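Local coordinates for protein PspGI restriction endonuclease (Pyrococcus sp. GI-H, PDB 3BM3) that probably cleaves double-stranded DNA at a specific sequence as a type II restriction endonuclease, and binds its substrate DNA, at residues K102-I107 with V190-E195; T158-V163 with W167-G172; A203-G208 with I240-R245. The protein carries 2 engineered substitutions. All coordinates share one frame; numbering follows the deposited sequence.

Contact 1. Residues K102-I107 with V190-E195; sequences KAFEII and VGFDEE
The rings of Phe-104 and Phe-192 overlap in an offset stack, centroids 4.5 Å apart and planes at 26°, which joins helix 85-115 to the chain at and just after strand 186-191, in the middle of the mixed sheet of a PD-(D/E)XK nuclease fold. The overlap is partial. Phe-104 CE1 sits over the Phe-192 ring toward its rim, 3.4 Å from Phe-192 CG. In return, the Phe-192 CB methylene lies over the face of the Phe-104 ring as a CH-pi contact, 3.8 Å from the ring centroid. Val-190 CG1 comes to the edge of the same ring, close to its plane, and approaches Phe-104 CZ to 4.1 Å. Phe-104 thus has one neighbour over its face and another at its rim, with no hydrogen bond crossing the contact. It reaches both because CG points anti to the backbone N (chi1 -178°), sending the ring off the helix toward the strand.

In the next shell, Val-159 of the adjacent strand also packs on Phe-104. Phe-246 meets the Phe-192 ring edge-to-face, and Ser-53 of helix 52-80 and Ile-215 also touch Phe-192. An alanine in place of Phe-192 would keep a carbon near the Phe-104 face but would probably leave most of that stack unfilled and Phe-246 without its aromatic partner.

The backbone that carries Phe-192 is held by its hydrogen bonding with Arg-161. Farther along, Glu-194 forms a salt bridge with Lys-57, and an Asx turn fixes the course of the loop: Glu-195 N donates to Asp-193 OD1 at 2.7 Å, meeting the oxygen from above the carboxylate plane, 38° out of it.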
loop_
_atom_site.group_PDB
_atom_site.type_symbol
_atom_site.label_atom_id
_atom_site.label_comp_id
_atom_site.label_asym_id
_atom_site.label_seq_id
_atom_site.Cartn_x
_atom_site.Cartn_y
_atom_site.Cartn_z
ATOM N N LYS C 102 8.339 -9.360 6.843
ATOM C CA LYS C 102 9.313 -10.415 6.583
ATOM C C LYS C 102 9.065 -11.598 7.510
ATOM O O LYS C 102 9.171 -12.757 7.101
ATOM C CB LYS C 102 10.734 -9.880 6.716
ATOM C CG LYS C 102 11.822 -10.940 6.486
ATOM C CD LYS C 102 11.918 -11.391 5.046
ATOM C CE LYS C 102 13.313 -11.952 4.699
ATOM N NZ LYS C 102 14.435 -11.161 5.253
ATOM N N ALA C 103 8.769 -11.323 8.771
ATOM C CA ALA C 103 8.556 -12.389 9.749
ATOM C C ALA C 103 7.436 -13.320 9.285
ATOM O O ALA C 103 7.576 -14.560 9.313
ATOM C CB ALA C 103 8.245 -11.804 11.121
ATOM N N PHE C 104 6.353 -12.737 8.783
ATOM C CA PHE C 104 5.227 -13.536 8.350
ATOM C C PHE C 104 5.604 -14.417 7.145
ATOM O O PHE C 104 5.322 -15.605 7.112
ATOM C CB PHE C 104 4.024 -12.660 8.065
ATOM C CG PHE C 104 2.824 -13.416 7.653
ATOM C CD1 PHE C 104 2.372 -14.478 8.421
ATOM C CD2 PHE C 104 2.152 -13.091 6.502
ATOM C CE1 PHE C 104 1.222 -15.183 8.032
ATOM C CE2 PHE C 104 1.000 -13.807 6.123
ATOM C CZ PHE C 104 0.565 -14.857 6.900
ATOM N N GLU C 105 6.383 -13.847 6.235
ATOM C CA GLU C 105 6.825 -14.552 5.061
ATOM C C GLU C 105 7.751 -15.682 5.456
ATOM O O GLU C 105 7.635 -16.798 4.959
ATOM C CB GLU C 105 7.463 -13.575 4.081
ATOM C CG GLU C 105 6.365 -12.603 3.594
ATOM C CD GLU C 105 6.756 -11.507 2.604
ATOM O OE1 GLU C 105 7.534 -11.784 1.661
ATOM O OE2 GLU C 105 6.175 -10.389 2.727
ATOM N N ILE C 106 8.641 -15.432 6.416
ATOM C CA ILE C 106 9.502 -16.518 6.895
ATOM C C ILE C 106 8.729 -17.663 7.543
ATOM O O ILE C 106 8.969 -18.835 7.261
ATOM C CB ILE C 106 10.563 -16.011 7.857
ATOM C CG1 ILE C 106 11.510 -15.076 7.091
ATOM C CG2 ILE C 106 11.287 -17.199 8.496
ATOM C CD1 ILE C 106 12.447 -14.246 7.956
ATOM N N ILE C 107 7.801 -17.295 8.408
ATOM C CA ILE C 107 6.935 -18.249 9.056
ATOM C C ILE C 107 6.206 -19.091 8.015
ATOM O O ILE C 107 6.165 -20.312 8.113
ATOM C CB ILE C 107 5.983 -17.486 9.972
ATOM C CG1 ILE C 107 6.812 -16.917 11.143
ATOM C CG2 ILE C 107 4.879 -18.398 10.450
ATOM C CD1 ILE C 107 6.002 -15.951 12.030
ATOM N N VAL C 190 -3.100 -14.157 0.458
ATOM C CA VAL C 190 -3.093 -14.503 1.867
ATOM C C VAL C 190 -2.923 -13.224 2.685
ATOM O O VAL C 190 -1.973 -12.495 2.476
ATOM C CB VAL C 190 -1.916 -15.436 2.207
ATOM C CG1 VAL C 190 -1.892 -15.729 3.678
ATOM C CG2 VAL C 190 -1.966 -16.677 1.376
ATOM N N GLY C 191 -3.854 -13.001 3.606
ATOM C CA GLY C 191 -3.780 -11.893 4.521
ATOM C C GLY C 191 -3.764 -12.481 5.894
ATOM O O GLY C 191 -4.295 -13.578 6.120
ATOM N N PHE C 192 -3.092 -11.824 6.809
ATOM C CA PHE C 192 -3.018 -12.324 8.163
ATOM C C PHE C 192 -3.548 -11.215 9.072
ATOM O O PHE C 192 -2.845 -10.656 9.906
ATOM C CB PHE C 192 -1.589 -12.724 8.490
ATOM C CG PHE C 192 -1.499 -13.851 9.480
ATOM C CD1 PHE C 192 -2.046 -15.059 9.178
ATOM C CD2 PHE C 192 -0.855 -13.687 10.694
ATOM C CE1 PHE C 192 -2.010 -16.113 10.092
ATOM C CE2 PHE C 192 -0.797 -14.735 11.588
ATOM C CZ PHE C 192 -1.361 -15.954 11.250
ATOM N N ASP C 193 -4.825 -10.915 8.864
ATOM C CA ASP C 193 -5.427 -9.673 9.328
ATOM C C ASP C 193 -6.803 -9.984 9.797
ATOM O O ASP C 193 -7.675 -10.355 9.022
ATOM C CB ASP C 193 -5.440 -8.630 8.189
ATOM C CG ASP C 193 -5.870 -7.254 8.635
ATOM O OD1 ASP C 193 -6.527 -7.140 9.687
ATOM O OD2 ASP C 193 -5.581 -6.283 7.891
ATOM N N GLU C 194 -7.003 -9.796 11.084
ATOM C CA GLU C 194 -8.283 -10.048 11.712
ATOM C C GLU C 194 -9.343 -9.038 11.275
ATOM O O GLU C 194 -10.525 -9.269 11.512
ATOM C CB GLU C 194 -8.122 -10.060 13.246
ATOM C CG GLU C 194 -7.007 -10.998 13.750
ATOM C CD GLU C 194 -7.417 -12.473 13.921
ATOM O OE1 GLU C 194 -8.596 -12.844 13.640
ATOM O OE2 GLU C 194 -6.532 -13.248 14.370
ATOM N N GLU C 195 -8.939 -7.937 10.621
ATOM C CA GLU C 195 -9.870 -6.927 10.142
ATOM C C GLU C 195 -10.036 -6.971 8.631
ATOM O O GLU C 195 -10.525 -6.047 8.024
ATOM C CB GLU C 195 -9.426 -5.533 10.600
ATOM C CG GLU C 195 -9.340 -5.397 12.110
ATOM C CD GLU C 195 -10.554 -5.942 12.866
ATOM O OE1 GLU C 195 -11.716 -5.633 12.468
ATOM O OE2 GLU C 195 -10.346 -6.668 13.875
#

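Contact 2. Residues T158-V163 with W167-G172; sequences TVKRKV and WREAVG. With nucleotides of chain A; nucleotides of chain B.
Lys-160 leaves its strand with CG anti to the carbonyl carbon (chi1 -66°), runs extended to CE and bends at the last bond (chi4 -62°), which carries NZ to Glu-169. The Glu-169 chain is extended beyond CG and crosses the lysine at about a right angle. NZ and OE1 form a salt bridge, 3.0 Å from Lys-160 NZ to Glu-169 OE1, with the ammonium arriving nearly along the C-O axis. Nearer the turn, with CG between backbone N and carbonyl carbon (chi1 62°), the Trp-167 indole presents its edge to Val-163 CG1, which lies 3.6 Å from Trp-167 CB.

Strand 155-160, the short turn and helix 167-181 form the first half of a beta-alpha-beta unit completed by strand 186-191, whose Phe-189 touches both Val-163 and Ala-170. Both segments also grip DNA. Just after Lys-160, Arg-161 N donates to OP1 of DC5 of chain A at 2.7 Å. OP1 of DA6 of chain A takes two bonds, from Lys-162 N at 2.9 Å and from Arg-161 NH1, while the DA6 sugar O4' lies over the centre of the Arg-161 guanidinium face.

On the helix, Arg-168 NH1 and NH2 bind OP2 and OP1 of DA4 of chain B. Trp-167 CZ2 lies over the centre of the Arg-168 guanidinium, 3.4 Å above its plane, and Glu-135 of the second subunit forms a salt bridge with Arg-168 NE.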
loop_
_atom_site.group_PDB
_atom_site.type_symbol
_atom_site.label_atom_id
_atom_site.label_comp_id
_atom_site.label_asym_id
_atom_site.label_seq_id
_atom_site.Cartn_x
_atom_site.Cartn_y
_atom_site.Cartn_z
ATOM N N THR C 158 0.510 -14.192 -2.998
ATOM C CA THR C 158 0.859 -12.906 -2.434
ATOM C C THR C 158 0.464 -12.992 -0.966
ATOM O O THR C 158 -0.591 -13.529 -0.632
ATOM C CB THR C 158 0.157 -11.738 -3.171
ATOM O OG1 THR C 158 0.622 -11.684 -4.529
ATOM C CG2 THR C 158 0.475 -10.414 -2.481
ATOM N N VAL C 159 1.344 -12.520 -0.087
ATOM C CA VAL C 159 1.167 -12.665 1.311
ATOM C C VAL C 159 1.306 -11.283 1.946
ATOM O O VAL C 159 2.235 -10.553 1.623
ATOM C CB VAL C 159 2.218 -13.610 1.836
ATOM C CG1 VAL C 159 2.301 -13.566 3.318
ATOM C CG2 VAL C 159 1.928 -15.027 1.337
ATOM N N LYS C 160 0.347 -10.926 2.783
ATOM C CA LYS C 160 0.397 -9.696 3.582
ATOM C C LYS C 160 0.025 -9.973 5.018
ATOM O O LYS C 160 -0.737 -10.881 5.264
ATOM C CB LYS C 160 -0.524 -8.620 3.006
ATOM C CG LYS C 160 -0.054 -8.148 1.662
ATOM C CD LYS C 160 -0.822 -6.991 1.167
ATOM C CE LYS C 160 -0.442 -6.703 -0.269
ATOM N NZ LYS C 160 0.956 -6.359 -0.416
ATOM N N ARG C 161 0.586 -9.199 5.942
ATOM C CA ARG C 161 0.240 -9.313 7.344
ATOM C C ARG C 161 -1.053 -8.515 7.488
ATOM O O ARG C 161 -2.117 -8.995 7.065
ATOM C CB ARG C 161 1.386 -8.842 8.212
ATOM C CG ARG C 161 1.185 -9.056 9.681
ATOM C CD ARG C 161 2.422 -8.614 10.404
ATOM N NE ARG C 161 2.295 -8.756 11.846
ATOM C CZ ARG C 161 1.611 -7.943 12.652
ATOM N NH1 ARG C 161 0.885 -6.934 12.173
ATOM N NH2 ARG C 161 1.575 -8.176 13.956
ATOM N N LYS C 162 -1.007 -7.344 8.101
ATOM C CA LYS C 162 -2.169 -6.465 7.992
ATOM C C LYS C 162 -2.280 -5.955 6.553
ATOM O O LYS C 162 -1.285 -5.722 5.882
ATOM C CB LYS C 162 -2.146 -5.347 8.998
ATOM C CG LYS C 162 -2.391 -5.903 10.374
ATOM C CD LYS C 162 -2.191 -4.877 11.463
ATOM C CE LYS C 162 -2.605 -5.450 12.853
ATOM N NZ LYS C 162 -2.451 -4.507 13.992
ATOM N N VAL C 163 -3.516 -5.773 6.111
ATOM C CA VAL C 163 -3.824 -5.561 4.713
ATOM C C VAL C 163 -4.170 -4.098 4.403
ATOM O O VAL C 163 -3.712 -3.569 3.388
ATOM C CB VAL C 163 -4.945 -6.515 4.251
ATOM C CG1 VAL C 163 -5.367 -6.214 2.826
ATOM C CG2 VAL C 163 -4.494 -8.015 4.460
ATOM N N TRP C 167 -4.528 -4.591 -0.312
ATOM C CA TRP C 167 -5.056 -5.677 -1.122
ATOM C C TRP C 167 -5.198 -5.286 -2.577
ATOM O O TRP C 167 -5.090 -6.134 -3.434
ATOM C CB TRP C 167 -6.396 -6.158 -0.601
ATOM C CG TRP C 167 -7.461 -5.205 -0.592
ATOM C CD1 TRP C 167 -7.800 -4.364 0.440
ATOM C CD2 TRP C 167 -8.401 -4.983 -1.615
ATOM N NE1 TRP C 167 -8.898 -3.630 0.103
ATOM C CE2 TRP C 167 -9.290 -3.992 -1.160
ATOM C CE3 TRP C 167 -8.586 -5.526 -2.893
ATOM C CZ2 TRP C 167 -10.347 -3.534 -1.942
ATOM C CZ3 TRP C 167 -9.647 -5.098 -3.637
ATOM C CH2 TRP C 167 -10.495 -4.088 -3.187
ATOM N N ARG C 168 -5.451 -4.008 -2.867
ATOM C CA ARG C 168 -5.547 -3.611 -4.272
ATOM C C ARG C 168 -4.220 -3.815 -5.014
ATOM O O ARG C 168 -4.224 -3.933 -6.219
ATOM C CB ARG C 168 -6.053 -2.192 -4.434
ATOM C CG ARG C 168 -7.504 -2.049 -4.026
ATOM C CD ARG C 168 -8.067 -0.731 -4.494
ATOM N NE ARG C 168 -9.459 -0.572 -4.087
ATOM C CZ ARG C 168 -9.848 -0.265 -2.862
ATOM N NH1 ARG C 168 -8.948 0.012 -1.912
ATOM N NH2 ARG C 168 -11.140 -0.161 -2.579
ATOM N N GLU C 169 -3.091 -3.839 -4.288
ATOM C CA GLU C 169 -1.807 -4.155 -4.871
ATOM C C GLU C 169 -1.847 -5.532 -5.493
ATOM O O GLU C 169 -1.282 -5.752 -6.540
ATOM C CB GLU C 169 -0.692 -4.115 -3.868
ATOM C CG GLU C 169 -0.436 -2.715 -3.335
ATOM C CD GLU C 169 0.642 -2.656 -2.289
ATOM O OE1 GLU C 169 1.093 -3.723 -1.824
ATOM O OE2 GLU C 169 1.018 -1.512 -1.977
ATOM N N ALA C 170 -2.533 -6.452 -4.814
ATOM C CA ALA C 170 -2.616 -7.831 -5.296
ATOM C C ALA C 170 -3.465 -7.886 -6.554
ATOM O O ALA C 170 -3.117 -8.610 -7.498
ATOM C CB ALA C 170 -3.187 -8.713 -4.226
ATOM N N VAL C 171 -4.545 -7.107 -6.592
ATOM C CA VAL C 171 -5.420 -7.021 -7.757
ATOM C C VAL C 171 -4.581 -6.454 -8.899
ATOM O O VAL C 171 -4.597 -6.962 -9.989
ATOM C CB VAL C 171 -6.653 -6.169 -7.513
ATOM C CG1 VAL C 171 -7.496 -6.019 -8.799
ATOM C CG2 VAL C 171 -7.531 -6.727 -6.364
ATOM N N GLY C 172 -3.766 -5.457 -8.590
ATOM C CA GLY C 172 -2.872 -4.836 -9.572
ATOM C C GLY C 172 -1.880 -5.828 -10.112
ATOM O O GLY C 172 -1.702 -5.965 -11.327
ATOM P P DA A 6 1.654 -4.561 10.083
ATOM O OP1 DA A 6 0.862 -5.665 9.471
ATOM O OP2 DA A 6 1.135 -3.883 11.302
ATOM O "O5'" DA A 6 3.101 -5.157 10.365
ATOM C "C5'" DA A 6 4.024 -4.445 11.173
ATOM C "C4'" DA A 6 3.854 -4.869 12.608
ATOM O "O4'" DA A 6 4.373 -6.204 12.818
ATOM C "C3'" DA A 6 4.568 -3.971 13.616
ATOM O "O3'" DA A 6 3.630 -3.610 14.621
ATOM C "C2'" DA A 6 5.661 -4.861 14.184
ATOM C "C1'" DA A 6 5.018 -6.223 14.076
ATOM N N9 DA A 6 5.933 -7.364 14.106
ATOM C C8 DA A 6 5.566 -8.682 14.179
ATOM N N7 DA A 6 6.577 -9.512 14.211
ATOM C C5 DA A 6 7.689 -8.686 14.149
ATOM C C6 DA A 6 9.065 -8.962 14.152
ATOM N N6 DA A 6 9.569 -10.198 14.216
ATOM N N1 DA A 6 9.915 -7.915 14.089
ATOM C C2 DA A 6 9.402 -6.678 14.028
ATOM N N3 DA A 6 8.128 -6.293 14.018
ATOM C C4 DA A 6 7.309 -7.358 14.083
ATOM P P DC A 5 3.305 -6.789 4.626
ATOM O OP1 DC A 5 2.924 -7.978 5.407
ATOM O OP2 DC A 5 2.611 -6.477 3.349
ATOM O "O5'" DC A 5 3.167 -5.523 5.581
ATOM C "C5'" DC A 5 3.832 -5.513 6.834
ATOM C "C4'" DC A 5 3.641 -4.169 7.493
ATOM O "O4'" DC A 5 4.241 -3.182 6.634
ATOM C "C3'" DC A 5 2.173 -3.777 7.655
ATOM O "O3'" DC A 5 1.921 -3.416 9.006
ATOM C "C2'" DC A 5 1.982 -2.583 6.739
ATOM C "C1'" DC A 5 3.388 -2.059 6.527
ATOM N N1 DC A 5 3.575 -1.479 5.196
ATOM C C2 DC A 5 4.167 -0.224 5.085
ATOM O O2 DC A 5 4.600 0.322 6.111
ATOM N N3 DC A 5 4.264 0.356 3.866
ATOM C C4 DC A 5 3.814 -0.289 2.783
ATOM N N4 DC A 5 3.895 0.330 1.604
ATOM C C5 DC A 5 3.255 -1.595 2.866
ATOM C C6 DC A 5 3.154 -2.147 4.077
ATOM P P DA B 4 -10.472 1.974 0.734
ATOM O OP1 DA B 4 -11.325 1.967 -0.480
ATOM O OP2 DA B 4 -9.704 0.760 1.104
ATOM O "O5'" DA B 4 -9.465 3.185 0.579
ATOM C "C5'" DA B 4 -9.954 4.517 0.624
ATOM C "C4'" DA B 4 -8.854 5.447 1.064
ATOM O "O4'" DA B 4 -8.636 5.331 2.489
ATOM C "C3'" DA B 4 -7.517 5.134 0.402
ATOM O "O3'" DA B 4 -6.901 6.359 0.059
ATOM C "C2'" DA B 4 -6.745 4.399 1.486
ATOM C "C1'" DA B 4 -7.267 5.066 2.747
ATOM N N9 DA B 4 -7.201 4.230 3.942
ATOM C C8 DA B 4 -7.580 2.916 4.078
ATOM N N7 DA B 4 -7.428 2.445 5.290
ATOM C C5 DA B 4 -6.909 3.520 6.002
ATOM C C6 DA B 4 -6.537 3.669 7.343
ATOM N N6 DA B 4 -6.640 2.694 8.247
ATOM N N1 DA B 4 -6.052 4.871 7.731
ATOM C C2 DA B 4 -5.956 5.848 6.815
ATOM N N3 DA B 4 -6.279 5.828 5.521
ATOM C C4 DA B 4 -6.755 4.621 5.179
#

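Contact 3. Residues A203-G208 with I240-R245; sequences AMLDNG and IQKIRR
Apolar contact carries this junction, and Leu-205 supplies one whole side of it. With CG anti to the carbonyl carbon (chi1 -65°), its two methyls reach from the last turn of helix 198-206 to Lys-242 CB and Ile-243 CG1. CD2 of Leu-205 lies 3.6 Å from Lys-242 CB, while CD1 meets Ile-243 CG1 at 3.8 Å and also touches Lys-242 CB. The leucine crosses Ile-243 at about a right angle. Val-212 of strand 211-214 touches Leu-205 as well, and Ile-226 of helix 216-227 packs on Ile-243.

Polar interactions lie round this patch and none crosses it. Lys-242 gives only the foot of its chain to the leucine: the rest leads away, bends at chi4 and hands NZ to the carbonyl O of Lys-238. A type I beta turn from Ile-240 to Ile-243 brings the chain into the strand, closed by Ile-243 N to Ile-240 O at 3.2 Å. Past the helix, Asn-207 ND2 donates to Ala-203 O at 2.8 Å, nearly in its own amide plane, while its OD1 accepts from Gln-175 of the second subunit. Asp-206 OD2 bonds the hydroxyls of Tyr-239 and of Tyr-128 of the second subunit.

The arrangement is that of an alpha/beta sheet, where the helix of a beta-alpha-beta crossover, between parallel strands 186-191 and 211-214, reaches across to 243-245, the outermost strand within this chain.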
loop_
_atom_site.group_PDB
_atom_site.type_symbol
_atom_site.label_atom_id
_atom_site.label_comp_id
_atom_site.label_asym_id
_atom_site.label_seq_id
_atom_site.Cartn_x
_atom_site.Cartn_y
_atom_site.Cartn_z
ATOM N N ALA C 203 -14.294 -8.203 -4.089
ATOM C CA ALA C 203 -13.660 -7.475 -5.179
ATOM C C ALA C 203 -12.441 -8.250 -5.723
ATOM O O ALA C 203 -12.270 -8.372 -6.898
ATOM C CB ALA C 203 -13.254 -6.069 -4.709
HETATM N N MSE C 204 -11.602 -8.778 -4.841
HETATM C CA MSE C 204 -10.463 -9.569 -5.286
HETATM C C MSE C 204 -10.926 -10.737 -6.145
HETATM O O MSE C 204 -10.468 -10.918 -7.273
HETATM C CB MSE C 204 -9.671 -10.094 -4.101
HETATM C CG MSE C 204 -9.021 -8.996 -3.340
HETATM SE SE MSE C 204 -7.684 -9.667 -2.110
HETATM C CE MSE C 204 -6.147 -8.966 -3.080
ATOM N N LEU C 205 -11.858 -11.509 -5.609
ATOM C CA LEU C 205 -12.298 -12.707 -6.301
ATOM C C LEU C 205 -12.953 -12.416 -7.668
ATOM O O LEU C 205 -12.973 -13.283 -8.570
ATOM C CB LEU C 205 -13.212 -13.528 -5.411
ATOM C CG LEU C 205 -12.519 -14.086 -4.194
ATOM C CD1 LEU C 205 -13.577 -14.646 -3.292
ATOM C CD2 LEU C 205 -11.510 -15.180 -4.617
ATOM N N ASP C 206 -13.514 -11.224 -7.817
ATOM C CA ASP C 206 -14.126 -10.806 -9.055
ATOM C C ASP C 206 -13.141 -10.174 -9.999
ATOM O O ASP C 206 -13.481 -9.873 -11.150
ATOM C CB ASP C 206 -15.273 -9.850 -8.755
ATOM C CG ASP C 206 -16.531 -10.571 -8.341
ATOM O OD1 ASP C 206 -16.693 -11.774 -8.681
ATOM O OD2 ASP C 206 -17.373 -9.921 -7.700
ATOM N N ASN C 207 -11.910 -9.990 -9.517
ATOM C CA ASN C 207 -10.907 -9.197 -10.223
ATOM C C ASN C 207 -9.513 -9.800 -10.215
ATOM O O ASN C 207 -8.514 -9.095 -10.053
ATOM C CB ASN C 207 -10.923 -7.769 -9.708
ATOM C CG ASN C 207 -12.174 -7.057 -10.099
ATOM O OD1 ASN C 207 -12.306 -6.634 -11.236
ATOM N ND2 ASN C 207 -13.112 -6.965 -9.186
ATOM N N GLY C 208 -9.452 -11.105 -10.470
ATOM C CA GLY C 208 -8.206 -11.749 -10.805
ATOM C C GLY C 208 -7.508 -12.539 -9.734
ATOM O O GLY C 208 -6.452 -13.133 -9.990
ATOM N N ILE C 240 -17.842 -17.819 -1.278
ATOM C CA ILE C 240 -17.530 -18.579 -0.076
ATOM C C ILE C 240 -16.581 -19.731 -0.398
ATOM O O ILE C 240 -15.660 -20.018 0.387
ATOM C CB ILE C 240 -18.803 -19.036 0.655
ATOM C CG1 ILE C 240 -19.519 -17.816 1.268
ATOM C CG2 ILE C 240 -18.464 -19.989 1.784
ATOM C CD1 ILE C 240 -20.857 -18.199 1.993
ATOM N N GLN C 241 -16.750 -20.345 -1.559
ATOM C CA GLN C 241 -15.900 -21.460 -1.960
ATOM C C GLN C 241 -14.440 -21.082 -2.185
ATOM O O GLN C 241 -13.571 -21.925 -2.050
ATOM C CB GLN C 241 -16.435 -22.125 -3.211
ATOM C CG GLN C 241 -17.774 -22.826 -2.976
ATOM C CD GLN C 241 -18.585 -23.057 -4.260
ATOM O OE1 GLN C 241 -19.726 -23.540 -4.205
ATOM N NE2 GLN C 241 -18.009 -22.676 -5.420
ATOM N N LYS C 242 -14.220 -19.822 -2.540
ATOM C CA LYS C 242 -12.910 -19.297 -2.870
ATOM C C LYS C 242 -12.275 -18.564 -1.689
ATOM O O LYS C 242 -11.168 -18.073 -1.818
ATOM C CB LYS C 242 -13.032 -18.360 -4.065
ATOM C CG LYS C 242 -13.438 -19.111 -5.358
ATOM C CD LYS C 242 -13.955 -18.188 -6.490
ATOM C CE LYS C 242 -14.594 -19.018 -7.643
ATOM N NZ LYS C 242 -15.985 -19.592 -7.397
ATOM N N ILE C 243 -12.966 -18.475 -0.561
ATOM C CA ILE C 243 -12.415 -17.831 0.628
ATOM C C ILE C 243 -12.091 -18.951 1.579
ATOM O O ILE C 243 -12.921 -19.787 1.819
ATOM C CB ILE C 243 -13.435 -16.857 1.277
ATOM C CG1 ILE C 243 -13.727 -15.703 0.319
ATOM C CG2 ILE C 243 -12.947 -16.348 2.599
ATOM C CD1 ILE C 243 -15.015 -14.913 0.717
ATOM N N ARG C 244 -10.877 -18.943 2.112
ATOM C CA ARG C 244 -10.375 -20.073 2.863
ATOM C C ARG C 244 -9.654 -19.581 4.099
ATOM O O ARG C 244 -9.139 -18.472 4.137
ATOM C CB ARG C 244 -9.380 -20.885 2.033
ATOM C CG ARG C 244 -9.823 -21.339 0.669
ATOM C CD ARG C 244 -10.703 -22.494 0.773
ATOM N NE ARG C 244 -9.918 -23.710 1.023
ATOM C CZ ARG C 244 -10.420 -24.814 1.563
ATOM N NH1 ARG C 244 -11.679 -24.836 1.972
ATOM N NH2 ARG C 244 -9.659 -25.867 1.729
ATOM N N ARG C 245 -9.582 -20.444 5.099
ATOM C CA ARG C 245 -8.728 -20.173 6.228
ATOM C C ARG C 245 -7.276 -20.308 5.808
ATOM O O ARG C 245 -6.904 -21.175 5.024
ATOM C CB ARG C 245 -9.031 -21.185 7.342
ATOM C CG ARG C 245 -10.373 -21.082 7.921
ATOM C CD ARG C 245 -10.528 -22.191 8.956
ATOM N NE ARG C 245 -11.739 -22.041 9.770
ATOM C CZ ARG C 245 -12.948 -22.505 9.437
ATOM N NH1 ARG C 245 -13.135 -23.152 8.287
ATOM N NH2 ARG C 245 -13.984 -22.324 10.257
#

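How the contacts relate
All three contacts reach one mixed sheet, spread from strand 155-160 to strand 243-245. Contact 2 is nested in the chain loop closed by contact 1, and their centres are about 10 Å apart. Thr-158 O and Val-190 N, 2.8 Å apart, pair the two strands, and Asp-193 OD2 lies 2.8 Å from Val-163 N, a probable hydrogen bond. Contact 3 follows in series, its centre about 13 Å from that of contact 2, which it touches where Ala-203 CB packs 3.7 Å from Trp-167 CH2. Contact 2 binds DNA phosphates directly; the nearest atoms of contacts 1 and 3 are about 3 Å and about 9 Å from the DNA. Contacts 2 and 3 also meet the second subunit.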